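Local coordinates for protein Fe(2+) transporter FeoB (Methanocaldococcus jannaschii, PDB 2WJI) that probably moves ferrous iron across the cell membrane in a GTP-driven system, this chain being its nucleotide-binding G domain, at residues L113-M118 against I128-L133; L84-V89 against K157-A162; G59-T64 against L94-Y99. All blocks are in the same frame, centred on the assembly; numbering follows the deposited sequence.

Interaction 1 (L113-M118 against I128-L133). With GNP (phosphoaminophosphonic acid-guanylate ester), chain C.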
loop_
_atom_site.group_PDB
_atom_site.type_symbol
_atom_site.label_atom_id
_atom_site.label_comp_id
_atom_site.label_asym_id
_atom_site.label_seq_id
_atom_site.Cartn_x
_atom_site.Cartn_y
_atom_site.Cartn_z
ATOM N N LEU A 113 -6.328 -2.064 -0.790
ATOM C CA LEU A 113 -6.193 -0.994 0.185
ATOM C C LEU A 113 -5.646 -1.522 1.510
ATOM O O LEU A 113 -6.244 -2.397 2.133
ATOM C CB LEU A 113 -7.551 -0.331 0.401
ATOM C CG LEU A 113 -7.573 1.195 0.394
ATOM C CD1 LEU A 113 -6.803 1.695 -0.805
ATOM C CD2 LEU A 113 -9.005 1.707 0.362
ATOM N N ALA A 114 -4.496 -1.000 1.921
ATOM C CA ALA A 114 -3.934 -1.297 3.227
ATOM C C ALA A 114 -4.196 -0.110 4.148
ATOM O O ALA A 114 -3.640 0.974 3.963
ATOM C CB ALA A 114 -2.443 -1.590 3.115
ATOM N N LEU A 115 -5.047 -0.341 5.142
ATOM C CA LEU A 115 -5.540 0.696 6.035
ATOM C C LEU A 115 -4.714 0.675 7.313
ATOM O O LEU A 115 -4.967 -0.121 8.229
ATOM C CB LEU A 115 -7.018 0.438 6.325
ATOM C CG LEU A 115 -7.818 1.424 7.170
ATOM C CD1 LEU A 115 -7.964 2.764 6.467
ATOM C CD2 LEU A 115 -9.178 0.822 7.461
ATOM N N ASN A 116 -3.705 1.536 7.342
ATOM C CA ASN A 116 -2.694 1.544 8.381
ATOM C C ASN A 116 -3.034 2.453 9.564
ATOM O O ASN A 116 -3.976 3.245 9.514
ATOM C CB ASN A 116 -1.348 1.947 7.775
ATOM C CG ASN A 116 -0.173 1.506 8.625
ATOM O OD1 ASN A 116 -0.253 0.506 9.331
ATOM N ND2 ASN A 116 0.932 2.243 8.547
ATOM N N LYS A 117 -2.253 2.316 10.632
ATOM C CA LYS A 117 -2.398 3.121 11.835
ATOM C C LYS A 117 -3.735 2.882 12.534
ATOM O O LYS A 117 -4.315 3.801 13.111
ATOM C CB LYS A 117 -2.192 4.611 11.521
ATOM C CG LYS A 117 -0.868 4.897 10.814
ATOM C CD LYS A 117 -0.560 6.399 10.775
ATOM C CE LYS A 117 0.815 6.644 10.170
ATOM N NZ LYS A 117 1.257 8.064 10.303
ATOM N N MET A 118 -4.215 1.640 12.495
ATOM C CA MET A 118 -5.485 1.313 13.135
ATOM C C MET A 118 -5.381 1.502 14.636
ATOM O O MET A 118 -6.370 1.808 15.304
ATOM C CB MET A 118 -5.922 -0.123 12.814
ATOM C CG MET A 118 -6.369 -0.342 11.373
ATOM S SD MET A 118 -7.956 0.426 10.973
ATOM C CE MET A 118 -9.077 -0.619 11.908
ATOM N N ILE A 128 -13.648 2.928 12.019
ATOM C CA ILE A 128 -13.734 2.714 10.580
ATOM C C ILE A 128 -14.493 1.427 10.289
ATOM O O ILE A 128 -14.081 0.350 10.719
ATOM C CB ILE A 128 -12.340 2.595 9.937
ATOM C CG1 ILE A 128 -11.413 3.705 10.435
ATOM C CG2 ILE A 128 -12.459 2.625 8.427
ATOM C CD1 ILE A 128 -11.797 5.082 9.962
ATOM N N ASP A 129 -15.602 1.532 9.565
ATOM C CA ASP A 129 -16.317 0.337 9.133
ATOM C C ASP A 129 -15.647 -0.232 7.885
ATOM O O ASP A 129 -15.932 0.193 6.766
ATOM C CB ASP A 129 -17.791 0.648 8.861
ATOM C CG ASP A 129 -18.645 -0.611 8.753
ATOM O OD1 ASP A 129 -18.095 -1.695 8.460
ATOM O OD2 ASP A 129 -19.873 -0.513 8.963
ATOM N N VAL A 130 -14.749 -1.192 8.089
ATOM C CA VAL A 130 -13.983 -1.778 6.990
ATOM C C VAL A 130 -14.866 -2.494 5.974
ATOM O O VAL A 130 -14.653 -2.381 4.768
ATOM C CB VAL A 130 -12.916 -2.760 7.510
ATOM C CG1 VAL A 130 -12.571 -3.799 6.448
ATOM C CG2 VAL A 130 -11.678 -2.004 7.964
ATOM N N ASP A 131 -15.853 -3.237 6.462
ATOM C CA ASP A 131 -16.728 -4.002 5.581
ATOM C C ASP A 131 -17.554 -3.084 4.689
ATOM O O ASP A 131 -17.873 -3.429 3.551
ATOM C CB ASP A 131 -17.643 -4.927 6.388
ATOM C CG ASP A 131 -16.946 -6.205 6.822
ATOM O OD1 ASP A 131 -17.649 -7.161 7.214
ATOM O OD2 ASP A 131 -15.698 -6.258 6.765
ATOM N N LYS A 132 -17.890 -1.913 5.213
ATOM C CA LYS A 132 -18.692 -0.938 4.487
ATOM C C LYS A 132 -17.835 -0.173 3.483
ATOM O O LYS A 132 -18.271 0.116 2.368
ATOM C CB LYS A 132 -19.343 0.031 5.472
ATOM C CG LYS A 132 -20.239 1.081 4.836
ATOM C CD LYS A 132 -20.829 1.990 5.905
ATOM C CE LYS A 132 -21.870 2.940 5.332
ATOM N NZ LYS A 132 -22.409 3.869 6.369
ATOM N N LEU A 133 -16.614 0.152 3.889
ATOM C CA LEU A 133 -15.666 0.826 3.012
ATOM C C LEU A 133 -15.355 -0.066 1.812
ATOM O O LEU A 133 -15.245 0.403 0.678
ATOM C CB LEU A 133 -14.387 1.146 3.784
ATOM C CG LEU A 133 -13.293 1.960 3.097
ATOM C CD1 LEU A 133 -13.840 3.290 2.610
ATOM C CD2 LEU A 133 -12.131 2.166 4.057
HETATM P PG GNP C . 7.328 9.034 3.450
HETATM O O1G GNP C . 8.194 8.076 2.697
HETATM O O2G GNP C . 6.166 9.570 2.635
HETATM O O3G GNP C . 8.321 10.088 3.878
HETATM N N3B GNP C . 6.741 8.347 4.776
HETATM P PB GNP C . 6.239 6.837 4.957
HETATM O O1B GNP C . 4.951 6.660 4.259
HETATM O O2B GNP C . 7.316 5.941 4.536
HETATM O O3A GNP C . 5.979 6.590 6.453
HETATM P PA GNP C . 6.878 5.823 7.452
HETATM O O1A GNP C . 6.637 4.364 7.302
HETATM O O2A GNP C . 8.289 6.269 7.385
HETATM O "O5'" GNP C . 6.324 6.219 8.862
HETATM C "C5'" GNP C . 5.777 7.516 9.064
HETATM C "C4'" GNP C . 5.429 7.702 10.529
HETATM O "O4'" GNP C . 4.197 7.005 10.856
HETATM C "C3'" GNP C . 6.482 7.186 11.504
HETATM O "O3'" GNP C . 6.499 8.014 12.660
HETATM C "C2'" GNP C . 5.948 5.814 11.860
HETATM O "O2'" GNP C . 6.374 5.397 13.139
HETATM C "C1'" GNP C . 4.454 6.098 11.899
HETATM N N9 GNP C . 3.680 4.882 11.717
HETATM C C8 GNP C . 3.859 3.930 10.740
HETATM N N7 GNP C . 3.019 2.936 10.843
HETATM C C5 GNP C . 2.248 3.242 11.964
HETATM C C6 GNP C . 1.178 2.536 12.568
HETATM O O6 GNP C . 0.681 1.452 12.224
HETATM N N1 GNP C . 0.676 3.198 13.692
HETATM C C2 GNP C . 1.150 4.399 14.173
HETATM N N2 GNP C . 0.540 4.886 15.269
HETATM N N3 GNP C . 2.149 5.071 13.610
HETATM C C4 GNP C . 2.650 4.437 12.518
#
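Leu115 sits on the strand that delivers the Asn-Lys-Met-Asp guanine-recognition motif (G4) of this G domain, and it is the residue that meets the start of helix 130-137. A single methyl carries the touching: Leu115 CD2 lies 3.9 Å from Ile128 CG2 and 3.8 Å from Val130 CG2. With Leu115 CG anti to the backbone N (chi1 -176°), CD2 faces both residues at once; the Leu115 and Val130 side chains pass each other pointing opposite ways, while Ile128 meets the leucine at a slant. Leu94 of helix 94-106 packs against both Leu115 and Ile128. Asp129 caps the helix, its OD1 accepting from Lys132 N at 3.3 Å, with the donor well above the carboxylate plane (71° out of it).

One residue further along, the chain turns to the nucleotide. Asn116 ND2 stands 3.2 Å from N7 of the bound GTP analogue, and its amide is held in place by Ala146 N and Val14 O. Lys117 stretches, extended beyond CG, across one face of the guanine: CG is 3.6 Å from C6, and NZ finishes in a 3.2 Å hydrogen bond to O4' of the ribose. The same ammonium also donates to Asn13 O of the P-loop. With an alanine here the aliphatic cover over the base is gone, and the ribose O4' and Asn13 O would probably be left without this donor. The chemistry is therefore divided along the strand: dispersion between aliphatic branches fastens Leu115 to the helix, while the polar bonds go to the ribose and the nucleotide-binding loops, and the lysine's carbon chain covers the base.

Interaction 2 (L84-V89 against K157-A162)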
loop_
_atom_site.group_PDB
_atom_site.type_symbol
_atom_site.label_atom_id
_atom_site.label_comp_id
_atom_site.label_asym_id
_atom_site.label_seq_id
_atom_site.Cartn_x
_atom_site.Cartn_y
_atom_site.Cartn_z
ATOM N N LEU A 84 -0.150 -5.714 -8.869
ATOM C CA LEU A 84 -1.016 -5.192 -7.817
ATOM C C LEU A 84 -0.470 -3.866 -7.318
ATOM O O LEU A 84 0.737 -3.721 -7.114
ATOM C CB LEU A 84 -1.121 -6.193 -6.645
ATOM C CG LEU A 84 -1.940 -5.763 -5.417
ATOM C CD1 LEU A 84 -3.383 -5.478 -5.802
ATOM C CD2 LEU A 84 -1.890 -6.805 -4.282
ATOM N N VAL A 85 -1.357 -2.894 -7.135
ATOM C CA VAL A 85 -0.981 -1.657 -6.469
ATOM C C VAL A 85 -1.564 -1.710 -5.065
ATOM O O VAL A 85 -2.781 -1.824 -4.896
ATOM C CB VAL A 85 -1.487 -0.413 -7.229
ATOM C CG1 VAL A 85 -1.268 0.858 -6.402
ATOM C CG2 VAL A 85 -0.790 -0.292 -8.584
ATOM N N VAL A 86 -0.690 -1.671 -4.062
ATOM C CA VAL A 86 -1.132 -1.671 -2.680
ATOM C C VAL A 86 -1.203 -0.218 -2.209
ATOM O O VAL A 86 -0.179 0.420 -1.947
ATOM C CB VAL A 86 -0.197 -2.501 -1.761
ATOM C CG1 VAL A 86 -0.660 -2.425 -0.327
ATOM C CG2 VAL A 86 -0.151 -3.960 -2.201
ATOM N N ASN A 87 -2.418 0.311 -2.131
ATOM C CA ASN A 87 -2.611 1.703 -1.752
ATOM C C ASN A 87 -2.684 1.787 -0.231
ATOM O O ASN A 87 -3.661 1.338 0.394
ATOM C CB ASN A 87 -3.869 2.266 -2.426
ATOM C CG ASN A 87 -4.135 3.727 -2.081
ATOM O OD1 ASN A 87 -3.231 4.491 -1.713
ATOM N ND2 ASN A 87 -5.396 4.123 -2.211
ATOM N N ILE A 88 -1.624 2.327 0.361
ATOM C CA ILE A 88 -1.550 2.439 1.816
ATOM C C ILE A 88 -2.187 3.746 2.240
ATOM O O ILE A 88 -1.828 4.815 1.737
ATOM C CB ILE A 88 -0.100 2.365 2.317
ATOM C CG1 ILE A 88 0.490 0.995 1.957
ATOM C CG2 ILE A 88 -0.048 2.617 3.828
ATOM C CD1 ILE A 88 2.000 0.952 1.933
ATOM N N VAL A 89 -3.148 3.652 3.149
ATOM C CA VAL A 89 -3.896 4.811 3.607
ATOM C C VAL A 89 -3.873 4.918 5.134
ATOM O O VAL A 89 -3.822 3.906 5.840
ATOM C CB VAL A 89 -5.354 4.761 3.096
ATOM C CG1 VAL A 89 -5.380 4.518 1.589
ATOM C CG2 VAL A 89 -6.133 3.690 3.812
ATOM N N LYS A 157 -1.422 -12.183 2.718
ATOM C CA LYS A 157 -2.436 -13.103 2.235
ATOM C C LYS A 157 -3.369 -12.417 1.250
ATOM O O LYS A 157 -3.695 -12.979 0.201
ATOM C CB LYS A 157 -3.225 -13.710 3.397
ATOM C CG LYS A 157 -4.407 -14.564 2.974
ATOM C CD LYS A 157 -4.997 -15.307 4.167
ATOM C CE LYS A 157 -6.481 -15.583 3.973
ATOM N NZ LYS A 157 -6.748 -16.568 2.890
ATOM N N ALA A 158 -3.804 -11.210 1.595
ATOM C CA ALA A 158 -4.684 -10.443 0.733
ATOM C C ALA A 158 -3.993 -10.161 -0.584
ATOM O O ALA A 158 -4.612 -10.245 -1.643
ATOM C CB ALA A 158 -5.096 -9.145 1.403
ATOM N N ILE A 159 -2.706 -9.830 -0.520
ATOM C CA ILE A 159 -1.920 -9.618 -1.742
ATOM C C ILE A 159 -1.925 -10.852 -2.657
ATOM O O ILE A 159 -2.237 -10.766 -3.846
ATOM C CB ILE A 159 -0.461 -9.222 -1.415
ATOM C CG1 ILE A 159 -0.411 -7.806 -0.854
ATOM C CG2 ILE A 159 0.423 -9.335 -2.647
ATOM C CD1 ILE A 159 0.987 -7.359 -0.435
ATOM N N SER A 160 -1.589 -12.007 -2.106
ATOM C CA SER A 160 -1.495 -13.219 -2.923
ATOM C C SER A 160 -2.812 -13.613 -3.611
ATOM O O SER A 160 -2.804 -14.312 -4.611
ATOM C CB SER A 160 -0.989 -14.389 -2.080
ATOM O OG SER A 160 -1.988 -14.791 -1.173
ATOM N N ILE A 161 -3.937 -13.197 -3.044
ATOM C CA ILE A 161 -5.237 -13.459 -3.651
ATOM C C ILE A 161 -5.527 -12.396 -4.705
ATOM O O ILE A 161 -6.016 -12.708 -5.796
ATOM C CB ILE A 161 -6.365 -13.449 -2.593
ATOM C CG1 ILE A 161 -6.329 -14.729 -1.755
ATOM C CG2 ILE A 161 -7.731 -13.289 -3.252
ATOM C CD1 ILE A 161 -7.114 -14.629 -0.424
ATOM N N ALA A 162 -5.200 -11.147 -4.378
ATOM C CA ALA A 162 -5.474 -10.021 -5.264
ATOM C C ALA A 162 -4.706 -10.033 -6.591
ATOM O O ALA A 162 -5.181 -9.465 -7.574
ATOM C CB ALA A 162 -5.244 -8.693 -4.529
#
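Leu84, at the start of the central strand 84-90, and Ile159 of the last helix form the tight part of this contact. Leu84 CD2 rests 3.8 Å from Ile159 CA, so the methyl reaches the helix backbone itself, and it is equally near Ile159 CG2. Ala162, one turn further on, fits beneath the fork of the leucine: its CB is 3.9 Å from both Leu84 CD1 and Leu84 CD2. The anti placement of Leu84 CG relative to the backbone N (chi1 177°) carries both branches out to the helix. Val86 continues the packing more sparingly: the Val86 and Ile159 side chains cross at about a right angle, with Val86 CG2 4.0 Å from Ile159 CD1. Ile6 of strand 3-9 touches Leu84, Val86 and Ile159 and extends this buried patch, with Phe45 also against Ile159.

The far side of the helix is different. Ile161 points away from the strand and is exposed; Lys157 is exposed too. Ser160 likewise points away, but it is buried and turns its hydroxyl inward on its own helix, OG donating to Lys157 O at 2.8 Å. That carbonyl also accepts from Ile161 N, on the same face of its plane.

The short axes pass 9.6 Å apart, at 146° between their N-to-C directions, so the helix runs roughly against the strand. Helix 94-106 covers Val89 from the other face of the sheet. A central parallel strand sandwiched between helices, one of them C-terminal, belongs to the three-layer alpha-beta-alpha arrangement that P-loop GTPases share with other P-loop NTPases.

Interaction 3 (G59-T64 against L94-Y99)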
loop_
_atom_site.group_PDB
_atom_site.type_symbol
_atom_site.label_atom_id
_atom_site.label_comp_id
_atom_site.label_asym_id
_atom_site.label_seq_id
_atom_site.Cartn_x
_atom_site.Cartn_y
_atom_site.Cartn_z
ATOM N N GLY A 59 6.119 9.066 -1.897
ATOM C CA GLY A 59 4.870 9.548 -1.335
ATOM C C GLY A 59 4.254 10.639 -2.189
ATOM O O GLY A 59 4.927 11.605 -2.573
ATOM N N VAL A 60 2.970 10.486 -2.493
ATOM C CA VAL A 60 2.263 11.460 -3.315
ATOM C C VAL A 60 0.855 11.682 -2.777
ATOM O O VAL A 60 0.286 10.798 -2.130
ATOM C CB VAL A 60 2.186 11.015 -4.790
ATOM C CG1 VAL A 60 3.576 11.044 -5.430
ATOM C CG2 VAL A 60 1.574 9.618 -4.902
ATOM N N TYR A 61 0.306 12.867 -3.027
ATOM C CA TYR A 61 -1.069 13.170 -2.624
ATOM C C TYR A 61 -2.043 12.963 -3.780
ATOM O O TYR A 61 -3.255 12.824 -3.575
ATOM C CB TYR A 61 -1.187 14.606 -2.118
ATOM C CG TYR A 61 -0.582 14.845 -0.758
ATOM C CD1 TYR A 61 -1.168 14.317 0.388
ATOM C CD2 TYR A 61 0.564 15.611 -0.618
ATOM C CE1 TYR A 61 -0.619 14.545 1.641
ATOM C CE2 TYR A 61 1.122 15.842 0.625
ATOM C CZ TYR A 61 0.527 15.309 1.750
ATOM O OH TYR A 61 1.091 15.544 2.987
ATOM N N SER A 62 -1.503 12.951 -4.993
ATOM C CA SER A 62 -2.295 12.742 -6.200
ATOM C C SER A 62 -1.386 12.339 -7.355
ATOM O O SER A 62 -0.167 12.269 -7.193
ATOM C CB SER A 62 -3.060 14.014 -6.556
ATOM O OG SER A 62 -2.173 15.109 -6.671
ATOM N N LEU A 63 -1.972 12.084 -8.521
ATOM C CA LEU A 63 -1.189 11.686 -9.692
ATOM C C LEU A 63 -1.308 12.646 -10.877
ATOM O O LEU A 63 -1.334 12.232 -12.039
ATOM C CB LEU A 63 -1.523 10.259 -10.111
ATOM C CG LEU A 63 -1.078 9.220 -9.077
ATOM C CD1 LEU A 63 -1.561 7.825 -9.422
ATOM C CD2 LEU A 63 0.434 9.243 -8.911
ATOM N N THR A 64 -1.375 13.933 -10.578
ATOM C CA THR A 64 -1.262 14.940 -11.617
ATOM C C THR A 64 0.226 15.132 -11.875
ATOM O O THR A 64 1.043 14.369 -11.370
ATOM C CB THR A 64 -1.917 16.254 -11.185
ATOM O OG1 THR A 64 -1.265 16.746 -10.008
ATOM C CG2 THR A 64 -3.392 16.022 -10.884
ATOM N N LEU A 94 -8.726 9.619 6.471
ATOM C CA LEU A 94 -9.257 8.873 5.334
ATOM C C LEU A 94 -9.595 9.772 4.147
ATOM O O LEU A 94 -9.174 9.492 3.027
ATOM C CB LEU A 94 -10.480 8.061 5.751
ATOM C CG LEU A 94 -10.414 6.591 5.352
ATOM C CD1 LEU A 94 -9.077 6.019 5.796
ATOM C CD2 LEU A 94 -11.570 5.817 5.963
ATOM N N GLU A 95 -10.341 10.847 4.396
ATOM C CA GLU A 95 -10.786 11.739 3.321
ATOM C C GLU A 95 -9.614 12.257 2.500
ATOM O O GLU A 95 -9.654 12.240 1.269
ATOM C CB GLU A 95 -11.609 12.914 3.868
ATOM C CG GLU A 95 -12.207 13.798 2.773
ATOM C CD GLU A 95 -13.098 14.916 3.310
ATOM O OE1 GLU A 95 -12.843 15.421 4.430
ATOM O OE2 GLU A 95 -14.056 15.296 2.600
ATOM N N ARG A 96 -8.566 12.708 3.181
ATOM C CA ARG A 96 -7.359 13.175 2.506
ATOM C C ARG A 96 -6.720 12.123 1.594
ATOM O O ARG A 96 -6.271 12.436 0.493
ATOM C CB ARG A 96 -6.321 13.635 3.522
ATOM C CG ARG A 96 -4.996 14.011 2.886
ATOM C CD ARG A 96 -4.008 14.505 3.915
ATOM N NE ARG A 96 -3.346 13.416 4.622
ATOM C CZ ARG A 96 -2.964 13.497 5.893
ATOM N NH1 ARG A 96 -3.202 14.606 6.576
ATOM N NH2 ARG A 96 -2.360 12.476 6.484
ATOM N N ASN A 97 -6.659 10.884 2.076
ATOM C CA ASN A 97 -5.987 9.798 1.364
ATOM C C ASN A 97 -6.792 9.312 0.156
ATOM O O ASN A 97 -6.233 8.967 -0.898
ATOM C CB ASN A 97 -5.733 8.617 2.316
ATOM C CG ASN A 97 -4.724 8.944 3.417
ATOM O OD1 ASN A 97 -3.789 8.188 3.654
ATOM N ND2 ASN A 97 -4.910 10.077 4.084
ATOM N N LEU A 98 -8.110 9.294 0.317
ATOM C CA LEU A 98 -8.995 8.761 -0.711
ATOM C C LEU A 98 -8.945 9.541 -2.025
ATOM O O LEU A 98 -9.449 9.074 -3.046
ATOM C CB LEU A 98 -10.427 8.664 -0.187
ATOM C CG LEU A 98 -10.639 7.533 0.821
ATOM C CD1 LEU A 98 -12.079 7.514 1.300
ATOM C CD2 LEU A 98 -10.257 6.188 0.217
ATOM N N TYR A 99 -8.334 10.720 -2.005
ATOM C CA TYR A 99 -8.158 11.483 -3.231
ATOM C C TYR A 99 -7.241 10.734 -4.197
ATOM O O TYR A 99 -7.568 10.544 -5.382
ATOM C CB TYR A 99 -7.581 12.864 -2.931
ATOM C CG TYR A 99 -7.725 13.823 -4.087
ATOM C CD1 TYR A 99 -8.953 14.399 -4.384
ATOM C CD2 TYR A 99 -6.638 14.147 -4.888
ATOM C CE1 TYR A 99 -9.096 15.276 -5.438
ATOM C CE2 TYR A 99 -6.769 15.023 -5.948
ATOM C CZ TYR A 99 -8.002 15.585 -6.220
ATOM O OH TYR A 99 -8.141 16.459 -7.277
HETATM O O HOH W 1 -4.634 11.738 -1.607
#
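Tyr61 has CG anti to its carbonyl carbon (chi1 -73°), and Arg96 bends at chi3 (81°) after an otherwise extended start; together these bring Tyr61 CE1 to 4.1 Å from Arg96 CD. The two side chains meet at a slant, with the ring and guanidinium planes 77° apart, so the evidence favours a glancing van der Waals contact over a parallel stack. Both also touch Asn11 of the GTP-binding P-loop.

Tyr99, one turn along helix 94-106, offers the edge of its ring to the loop. Ser62 CB lies near the ring plane, 3.9 Å from CE2 of Tyr99, and Tyr61 O approaches the same edge at 3.9 Å from CD2 of Tyr99. A water lies between the backbones, 2.6 Å from Tyr61 O and 2.8 Å from Arg96 O, placed to donate to either, though with other acceptors around it both bonds need not be made at once.

Gly59 ends the predicted Asp-Leu-Pro-Gly (G3) nucleotide-binding motif, and the residues after it correspond to the switch II region of GTPases. Tyr61, Arg96 and Tyr99 are exposed and also touch a crystal neighbour, which may influence their poses. Between these segments the join rests on carbon contacts and a water, which implies weak directionality; a direct polar tie to helix 94-106 comes further along, from Leu63 N to Gln103 OE1.

Interaction 2 is the core contact, placing the C-terminal helix on one face of the sheet; interaction 1 is partly buried, and interaction 3 lies at the surface. The first two share the sheet: strands 84-90 and 111-116 are neighbours, tied by probable hydrogen bonds such as Asn116 N to Val89 O at 2.8 Å. Helix 94-106, which carries interaction 3, also borders interaction 2, where Asn97 OD1 packs 3.4 Å from Val89 CA. Chemistry follows position: aliphatic carbon contacts alone join the segments of interactions 1 and 2, with nucleotide bonds added at the strand end in 1, whereas a tyrosine edge, an obliquely met tyrosine and arginine, and a water make up interaction 3.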